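Local coordinates for lysosome-associated membrane glycoprotein 3 (Homo sapiens, PDB 4AKM) that takes part in the fusion of lysosomes with autophagosomes and in the unfolded protein response, here represented by the membrane-proximal domain of its luminal part, at residues I23-Q28 and F40-N45; V85-T90 and L124-H129. All coordinates share one frame; numbering follows the deposited sequence.

After strand 5-11 the chain runs through strand 14-27, turns, and comes back along strand 38-41; contact 1, between 23-28 and 40-45, closes this hairpin and is complete before contact 2 opens. The chain then builds the five-stranded antiparallel sheet that contains 80-90, and returns to the first sheet with 116-118 and then 122-125, where contact 2, between 85-90 and 124-129, closes a longer loop. The two lie in series, neither nested nor crossed. Contact 1 works within one sheet of the beta prism, contact 2 between its two sheets. They meet where V27 CG1 packs on L89 CD2 at 3.7 Å and Q28 N probably bonds to H129 O.

Contact 1 of 2, residues I23-Q28 and F40-N45; sequences IQLIVQ and FNIDPN
I23 meets I42 at the end, away from the turn, of an antiparallel beta hairpin formed by strands 14-27 and 38-41, in one sheet of the luminal LAMP domain, a beta prism. The carbonyl O of I23 accepts from I42 N at 2.9 Å, and on the inner side CD1 of I42 rests 3.7 Å from CG2 of I23, the branch that lies anti to the backbone N (CG1 at chi1 -63°). Their side chains pass at a slant.

Q24 faces N41 in a non-hydrogen-bonded pair, where the side chains supply a link of their own. Both lie side by side and point the same way, with amide planes only 18° apart. Q24 sends its NE2 to OD1 of N41, a bond of 3.1 Å that is nearly straight, 163° at the hydrogen; OD1 lies close to the plane of the donor amide, while the donor is tilted from the plane of the acceptor.

L25 then pairs with F40 through two backbone hydrogen bonds, N to O and O to N. On this face L25, I42 and F40 all touch F64 of strand 57-64, which belongs to the other sheet, so the hairpin also covers part of the interior between the sheets. CG of L25 reaches CD1 of I42 at 4.0 Å, whereas CD1 of L25 approaches the F40 ring obliquely, 4.4 Å from CD2 of F40.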
ATOM      1  N   ILE A  23       3.128  -6.696   2.483  1.00 44.50           N
ATOM      2  CA  ILE A  23       1.846  -6.243   3.001  1.00 42.05           C
ATOM      3  C   ILE A  23       1.092  -7.393   3.663  1.00 37.92           C
ATOM      4  O   ILE A  23       1.076  -8.523   3.172  1.00 36.02           O
ATOM      5  CB  ILE A  23       1.001  -5.550   1.906  1.00 36.01           C
ATOM      6  CG1 ILE A  23       1.723  -4.295   1.416  1.00 37.43           C
ATOM      7  CG2 ILE A  23      -0.372  -5.177   2.429  1.00 29.84           C
ATOM      8  CD1 ILE A  23       1.286  -3.838   0.052  1.00 49.86           C
ATOM      9  N   GLN A  24       0.500  -7.084   4.808  1.00 37.03           N
ATOM     10  CA  GLN A  24      -0.218  -8.048   5.611  1.00 39.36           C
ATOM     11  C   GLN A  24      -1.579  -7.439   5.929  1.00 39.20           C
ATOM     12  O   GLN A  24      -1.696  -6.231   6.132  1.00 35.67           O
ATOM     13  CB  GLN A  24       0.571  -8.336   6.899  1.00 36.00           C
ATOM     14  CG  GLN A  24       0.051  -9.509   7.726  1.00 49.42           C
ATOM     15  CD  GLN A  24       0.924  -9.826   8.939  1.00 54.93           C
ATOM     16  OE1 GLN A  24       0.878  -9.129   9.955  1.00 51.76           O
ATOM     17  NE2 GLN A  24       1.721 -10.885   8.835  1.00 55.78           N
ATOM     18  N   LEU A  25      -2.616  -8.266   5.948  1.00 36.71           N
ATOM     19  CA  LEU A  25      -3.934  -7.805   6.354  1.00 40.57           C
ATOM     20  C   LEU A  25      -4.337  -8.527   7.628  1.00 42.78           C
ATOM     21  O   LEU A  25      -4.260  -9.746   7.698  1.00 46.38           O
ATOM     22  CB  LEU A  25      -4.965  -8.036   5.244  1.00 36.09           C
ATOM     23  CG  LEU A  25      -4.827  -7.137   4.011  1.00 39.19           C
ATOM     24  CD1 LEU A  25      -5.830  -7.510   2.922  1.00 41.52           C
ATOM     25  CD2 LEU A  25      -4.971  -5.669   4.392  1.00 35.78           C
ATOM     26  N   ILE A  26      -4.749  -7.771   8.636  1.00 39.43           N
ATOM     27  CA  ILE A  26      -5.166  -8.345   9.904  1.00 46.07           C
ATOM     28  C   ILE A  26      -6.658  -8.109  10.109  1.00 48.06           C
ATOM     29  O   ILE A  26      -7.095  -6.958  10.182  1.00 42.79           O
ATOM     30  CB  ILE A  26      -4.395  -7.723  11.105  1.00 51.08           C
ATOM     31  CG1 ILE A  26      -2.919  -8.137  11.100  1.00 45.95           C
ATOM     32  CG2 ILE A  26      -5.046  -8.119  12.426  1.00 52.74           C
ATOM     33  CD1 ILE A  26      -2.016  -7.239  10.290  1.00 43.61           C
ATOM     34  N   VAL A  27      -7.439  -9.189  10.195  1.00 48.13           N
ATOM     35  CA  VAL A  27      -8.863  -9.048  10.512  1.00 53.07           C
ATOM     36  C   VAL A  27      -9.212  -9.552  11.911  1.00 55.25           C
ATOM     37  O   VAL A  27      -8.753 -10.607  12.345  1.00 59.49           O
ATOM     38  CB  VAL A  27      -9.821  -9.656   9.427  1.00 56.90           C
ATOM     39  CG1 VAL A  27      -9.149  -9.693   8.063  1.00 53.27           C
ATOM     40  CG2 VAL A  27     -10.316 -11.044   9.822  1.00 62.32           C
ATOM     41  N   GLN A  28     -10.016  -8.766  12.618  1.00 61.26           N
ATOM     42  CA  GLN A  28     -10.414  -9.086  13.984  1.00 67.39           C
ATOM     43  C   GLN A  28     -11.737  -9.846  14.011  1.00 73.45           C
ATOM     44  O   GLN A  28     -12.805  -9.240  14.094  1.00 74.80           O
ATOM     45  CB  GLN A  28     -10.531  -7.806  14.808  1.00 66.03           C
ATOM     46  CG  GLN A  28      -9.911  -7.903  16.187  1.00 78.80           C
ATOM     47  CD  GLN A  28      -9.373  -6.572  16.671  1.00 83.75           C
ATOM     48  OE1 GLN A  28      -8.225  -6.475  17.119  1.00 78.74           O
ATOM     49  NE2 GLN A  28     -10.202  -5.534  16.584  1.00 75.59           N
ATOM     50  N   PHE A  40      -3.363 -12.380   6.984  1.00 47.16           N
ATOM     51  CA  PHE A  40      -3.231 -12.726   5.576  1.00 52.30           C
ATOM     52  C   PHE A  40      -2.065 -12.015   4.906  1.00 48.03           C
ATOM     53  O   PHE A  40      -2.071 -10.798   4.761  1.00 46.47           O
ATOM     54  CB  PHE A  40      -4.501 -12.432   4.783  1.00 46.14           C
ATOM     55  CG  PHE A  40      -4.324 -12.650   3.312  1.00 52.49           C
ATOM     56  CD1 PHE A  40      -4.310 -13.936   2.791  1.00 50.01           C
ATOM     57  CD2 PHE A  40      -4.121 -11.578   2.451  1.00 50.70           C
ATOM     58  CE1 PHE A  40      -4.122 -14.150   1.437  1.00 54.23           C
ATOM     59  CE2 PHE A  40      -3.932 -11.782   1.091  1.00 45.24           C
ATOM     60  CZ  PHE A  40      -3.934 -13.069   0.583  1.00 53.79           C
ATOM     61  N   ASN A  41      -1.081 -12.791   4.473  1.00 46.05           N
ATOM     62  CA  ASN A  41       0.082 -12.241   3.798  1.00 42.04           C
ATOM     63  C   ASN A  41      -0.171 -12.034   2.308  1.00 44.03           C
ATOM     64  O   ASN A  41      -0.501 -12.984   1.594  1.00 47.33           O
ATOM     65  CB  ASN A  41       1.277 -13.167   3.998  1.00 45.08           C
ATOM     66  CG  ASN A  41       1.741 -13.215   5.443  1.00 52.51           C
ATOM     67  OD1 ASN A  41       1.146 -12.586   6.326  1.00 48.48           O
ATOM     68  ND2 ASN A  41       2.813 -13.961   5.691  1.00 47.54           N
ATOM     69  N   ILE A  42      -0.028 -10.801   1.833  1.00 35.78           N
ATOM     70  CA  ILE A  42      -0.061 -10.582   0.398  1.00 37.19           C
ATOM     71  C   ILE A  42       1.148 -11.302  -0.183  1.00 41.39           C
ATOM     72  O   ILE A  42       2.291 -10.958   0.115  1.00 46.54           O
ATOM     73  CB  ILE A  42      -0.043  -9.084  -0.001  1.00 37.60           C
ATOM     74  CG1 ILE A  42      -1.445  -8.477   0.064  1.00 34.67           C
ATOM     75  CG2 ILE A  42       0.466  -8.920  -1.425  1.00 33.60           C
ATOM     76  CD1 ILE A  42      -2.010  -8.334   1.448  1.00 37.49           C
ATOM     77  N   ASP A  43       0.880 -12.342  -0.962  1.00 41.17           N
ATOM     78  CA  ASP A  43       1.919 -13.089  -1.655  1.00 43.20           C
ATOM     79  C   ASP A  43       2.196 -12.417  -3.000  1.00 43.38           C
ATOM     80  O   ASP A  43       1.371 -12.460  -3.913  1.00 41.90           O
ATOM     81  CB  ASP A  43       1.492 -14.556  -1.816  1.00 45.68           C
ATOM     82  CG  ASP A  43       2.380 -15.341  -2.773  1.00 49.52           C
ATOM     83  OD1 ASP A  43       3.514 -14.907  -3.073  1.00 50.28           O
ATOM     84  OD2 ASP A  43       1.932 -16.420  -3.220  1.00 49.68           O
ATOM     85  N   PRO A  44       3.368 -11.789  -3.115  1.00 43.46           N
ATOM     86  CA  PRO A  44       3.771 -11.001  -4.285  1.00 48.23           C
ATOM     87  C   PRO A  44       3.863 -11.763  -5.610  1.00 47.30           C
ATOM     88  O   PRO A  44       3.798 -11.125  -6.660  1.00 47.60           O
ATOM     89  CB  PRO A  44       5.152 -10.468  -3.888  1.00 47.31           C
ATOM     90  CG  PRO A  44       5.588 -11.291  -2.746  1.00 49.45           C
ATOM     91  CD  PRO A  44       4.361 -11.704  -2.033  1.00 45.68           C
ATOM     92  N   ASN A  45       4.028 -13.081  -5.577  1.00 48.28           N
ATOM     93  CA  ASN A  45       4.079 -13.843  -6.825  1.00 55.37           C
ATOM     94  C   ASN A  45       2.695 -14.297  -7.292  1.00 51.89           C
ATOM     95  O   ASN A  45       2.554 -14.989  -8.297  1.00 47.49           O
ATOM     96  CB  ASN A  45       5.061 -15.014  -6.723  1.00 53.81           C
ATOM     97  CG  ASN A  45       6.512 -14.568  -6.846  1.00 65.12           C
ATOM     98  OD1 ASN A  45       6.815 -13.532  -7.453  1.00 58.69           O
ATOM     99  ND2 ASN A  45       7.421 -15.356  -6.278  1.00 66.32           N
TER

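Contact 2 of 2, residues V85-T90 and L124-H129; sequences VGAYLT and LQLSAH
L126 carries its CG anti to the carbonyl carbon (chi1 -58°), and V85 holds CG1 anti to its backbone N (chi1 -171°) with CG2 beside that nitrogen; the two methyls of L126 are divided between A87 and V85. Strand 80-90 belongs to the five-stranded sheet, whereas 124-129 takes in the last two residues of strand 122-125 of the other sheet and the loop that follows, so the contact is a sheet-to-sheet packing inside the beta prism.

CD1 of L126 rests 3.5 Å from CB of A87. The other methyl, CD2, turns to V85, 4.0 Å from its CG1 and 3.9 Å from its carbonyl O, the two side chains crossing at about a right angle. V85 is thus touched by two leucines: its CG2 meets CD2 of L124 at 3.8 Å, and this pair crosses obliquely. V85, A87, L124 and L126 all direct their side chains at CB toward the opposing segment.

Strand 130-135 completes the surroundings, with V132 touching both leucines and L130 touching A87, which also meets L25 of strand 14-27. Just beyond L126 the chain bends in an ST turn, where the hydroxyl of S127 accepts from H129 N at 3.2 Å. With aliphatic groups alone joining the side chains of the two segments, their cohesion rests on dispersion and on the exclusion of water from a largely buried interface, and depends on shape more than on bond direction.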
ATOM      1  N   VAL A  85      -6.076   4.674   1.652  1.00 48.25           N
ATOM      2  CA  VAL A  85      -5.838   3.228   1.617  1.00 44.42           C
ATOM      3  C   VAL A  85      -7.120   2.421   1.714  1.00 43.22           C
ATOM      4  O   VAL A  85      -7.895   2.582   2.644  1.00 42.78           O
ATOM      5  CB  VAL A  85      -4.879   2.737   2.715  1.00 42.06           C
ATOM      6  CG1 VAL A  85      -4.526   1.276   2.468  1.00 35.40           C
ATOM      7  CG2 VAL A  85      -3.621   3.587   2.756  1.00 45.23           C
ATOM      8  N   GLY A  86      -7.330   1.541   0.746  1.00 37.29           N
ATOM      9  CA  GLY A  86      -8.500   0.699   0.763  1.00 35.60           C
ATOM     10  C   GLY A  86      -8.089  -0.749   0.702  1.00 36.08           C
ATOM     11  O   GLY A  86      -7.062  -1.081   0.132  1.00 30.49           O
ATOM     12  N   ALA A  87      -8.885  -1.616   1.310  1.00 40.06           N
ATOM     13  CA  ALA A  87      -8.647  -3.041   1.186  1.00 36.31           C
ATOM     14  C   ALA A  87      -9.939  -3.839   1.199  1.00 36.40           C
ATOM     15  O   ALA A  87     -10.976  -3.398   1.725  1.00 36.53           O
ATOM     16  CB  ALA A  87      -7.703  -3.537   2.257  1.00 34.22           C
ATOM     17  N   TYR A  88      -9.841  -5.021   0.610  1.00 34.00           N
ATOM     18  CA  TYR A  88     -10.965  -5.919   0.465  1.00 39.86           C
ATOM     19  C   TYR A  88     -10.392  -7.319   0.590  1.00 41.16           C
ATOM     20  O   TYR A  88      -9.410  -7.651  -0.079  1.00 39.82           O
ATOM     21  CB  TYR A  88     -11.562  -5.700  -0.919  1.00 42.73           C
ATOM     22  CG  TYR A  88     -12.816  -6.463  -1.279  1.00 44.13           C
ATOM     23  CD1 TYR A  88     -12.753  -7.790  -1.690  1.00 44.16           C
ATOM     24  CD2 TYR A  88     -14.055  -5.838  -1.267  1.00 45.40           C
ATOM     25  CE1 TYR A  88     -13.893  -8.484  -2.047  1.00 45.44           C
ATOM     26  CE2 TYR A  88     -15.205  -6.524  -1.627  1.00 52.94           C
ATOM     27  CZ  TYR A  88     -15.116  -7.848  -2.017  1.00 52.95           C
ATOM     28  OH  TYR A  88     -16.252  -8.539  -2.376  1.00 55.34           O
ATOM     29  N   LEU A  89     -10.995  -8.131   1.451  1.00 36.11           N
ATOM     30  CA  LEU A  89     -10.472  -9.458   1.743  1.00 47.20           C
ATOM     31  C   LEU A  89     -11.589 -10.462   1.982  1.00 50.57           C
ATOM     32  O   LEU A  89     -12.459 -10.229   2.803  1.00 46.89           O
ATOM     33  CB  LEU A  89      -9.571  -9.406   2.980  1.00 43.35           C
ATOM     34  CG  LEU A  89      -8.939 -10.740   3.364  1.00 44.93           C
ATOM     35  CD1 LEU A  89      -8.051 -11.229   2.235  1.00 47.99           C
ATOM     36  CD2 LEU A  89      -8.159 -10.619   4.656  1.00 50.91           C
ATOM     37  N   THR A  90     -11.555 -11.585   1.271  1.00 54.19           N
ATOM     38  CA  THR A  90     -12.530 -12.652   1.485  1.00 55.27           C
ATOM     39  C   THR A  90     -11.942 -13.765   2.345  1.00 62.82           C
ATOM     40  O   THR A  90     -10.827 -14.223   2.096  1.00 70.57           O
ATOM     41  CB  THR A  90     -12.997 -13.266   0.151  1.00 58.66           C
ATOM     42  OG1 THR A  90     -13.332 -12.225  -0.774  1.00 54.43           O
ATOM     43  CG2 THR A  90     -14.214 -14.150   0.364  1.00 66.36           C
ATOM     44  N   LEU A 124      -2.004   0.576   9.829  1.00 47.00           N
ATOM     45  CA  LEU A 124      -3.144   1.459   9.648  1.00 43.04           C
ATOM     46  C   LEU A 124      -4.454   0.703   9.852  1.00 45.13           C
ATOM     47  O   LEU A 124      -4.678  -0.338   9.231  1.00 41.06           O
ATOM     48  CB  LEU A 124      -3.108   2.058   8.250  1.00 38.97           C
ATOM     49  CG  LEU A 124      -4.075   3.214   8.036  1.00 47.99           C
ATOM     50  CD1 LEU A 124      -3.672   4.370   8.935  1.00 51.27           C
ATOM     51  CD2 LEU A 124      -4.099   3.625   6.572  1.00 48.34           C
ATOM     52  N   GLN A 125      -5.314   1.211  10.732  1.00 43.65           N
ATOM     53  CA  GLN A 125      -6.655   0.644  10.862  1.00 46.24           C
ATOM     54  C   GLN A 125      -7.526   1.172   9.732  1.00 46.86           C
ATOM     55  O   GLN A 125      -7.742   2.379   9.621  1.00 50.76           O
ATOM     56  CB  GLN A 125      -7.280   0.970  12.222  1.00 40.24           C
ATOM     57  CG  GLN A 125      -6.858   0.043  13.351  1.00 48.13           C
ATOM     58  CD  GLN A 125      -7.788  -1.147  13.536  1.00 55.32           C
ATOM     59  OE1 GLN A 125      -8.500  -1.550  12.619  1.00 50.20           O
ATOM     60  NE2 GLN A 125      -7.784  -1.712  14.739  1.00 64.76           N
ATOM     61  N   LEU A 126      -8.013   0.267   8.888  1.00 46.37           N
ATOM     62  CA  LEU A 126      -8.834   0.652   7.741  1.00 47.45           C
ATOM     63  C   LEU A 126     -10.309   0.733   8.122  1.00 46.23           C
ATOM     64  O   LEU A 126     -10.978   1.728   7.849  1.00 45.69           O
ATOM     65  CB  LEU A 126      -8.622  -0.318   6.578  1.00 42.79           C
ATOM     66  CG  LEU A 126      -7.171  -0.435   6.109  1.00 44.34           C
ATOM     67  CD1 LEU A 126      -7.079  -1.294   4.870  1.00 35.85           C
ATOM     68  CD2 LEU A 126      -6.553   0.940   5.865  1.00 45.90           C
ATOM     69  N   SER A 127     -10.802  -0.329   8.751  1.00 51.18           N
ATOM     70  CA  SER A 127     -12.117  -0.331   9.370  1.00 46.96           C
ATOM     71  C   SER A 127     -11.914  -0.647  10.840  1.00 53.59           C
ATOM     72  O   SER A 127     -10.805  -0.543  11.356  1.00 55.82           O
ATOM     73  CB  SER A 127     -13.017  -1.383   8.733  1.00 46.35           C
ATOM     74  OG  SER A 127     -12.577  -2.688   9.062  1.00 47.31           O
ATOM     75  N   ALA A 128     -12.987  -1.036  11.515  1.00 61.28           N
ATOM     76  CA  ALA A 128     -12.909  -1.397  12.924  1.00 50.35           C
ATOM     77  C   ALA A 128     -12.347  -2.805  13.112  1.00 53.55           C
ATOM     78  O   ALA A 128     -11.841  -3.140  14.179  1.00 61.50           O
ATOM     79  CB  ALA A 128     -14.281  -1.283  13.561  1.00 58.92           C
ATOM     80  N   HIS A 129     -12.443  -3.626  12.071  1.00 53.46           N
ATOM     81  CA  HIS A 129     -11.989  -5.012  12.137  1.00 57.06           C
ATOM     82  C   HIS A 129     -10.834  -5.271  11.179  1.00 52.93           C
ATOM     83  O   HIS A 129     -10.161  -6.290  11.264  1.00 52.08           O
ATOM     84  CB  HIS A 129     -13.125  -5.979  11.791  1.00 60.03           C
ATOM     85  CG  HIS A 129     -14.331  -5.839  12.665  1.00 71.98           C
ATOM     86  ND1 HIS A 129     -15.435  -5.102  12.295  1.00 76.32           N
ATOM     87  CD2 HIS A 129     -14.608  -6.345  13.892  1.00 74.99           C
ATOM     88  CE1 HIS A 129     -16.341  -5.158  13.256  1.00 79.83           C
ATOM     89  NE2 HIS A 129     -15.864  -5.905  14.236  1.00 83.44           N
TER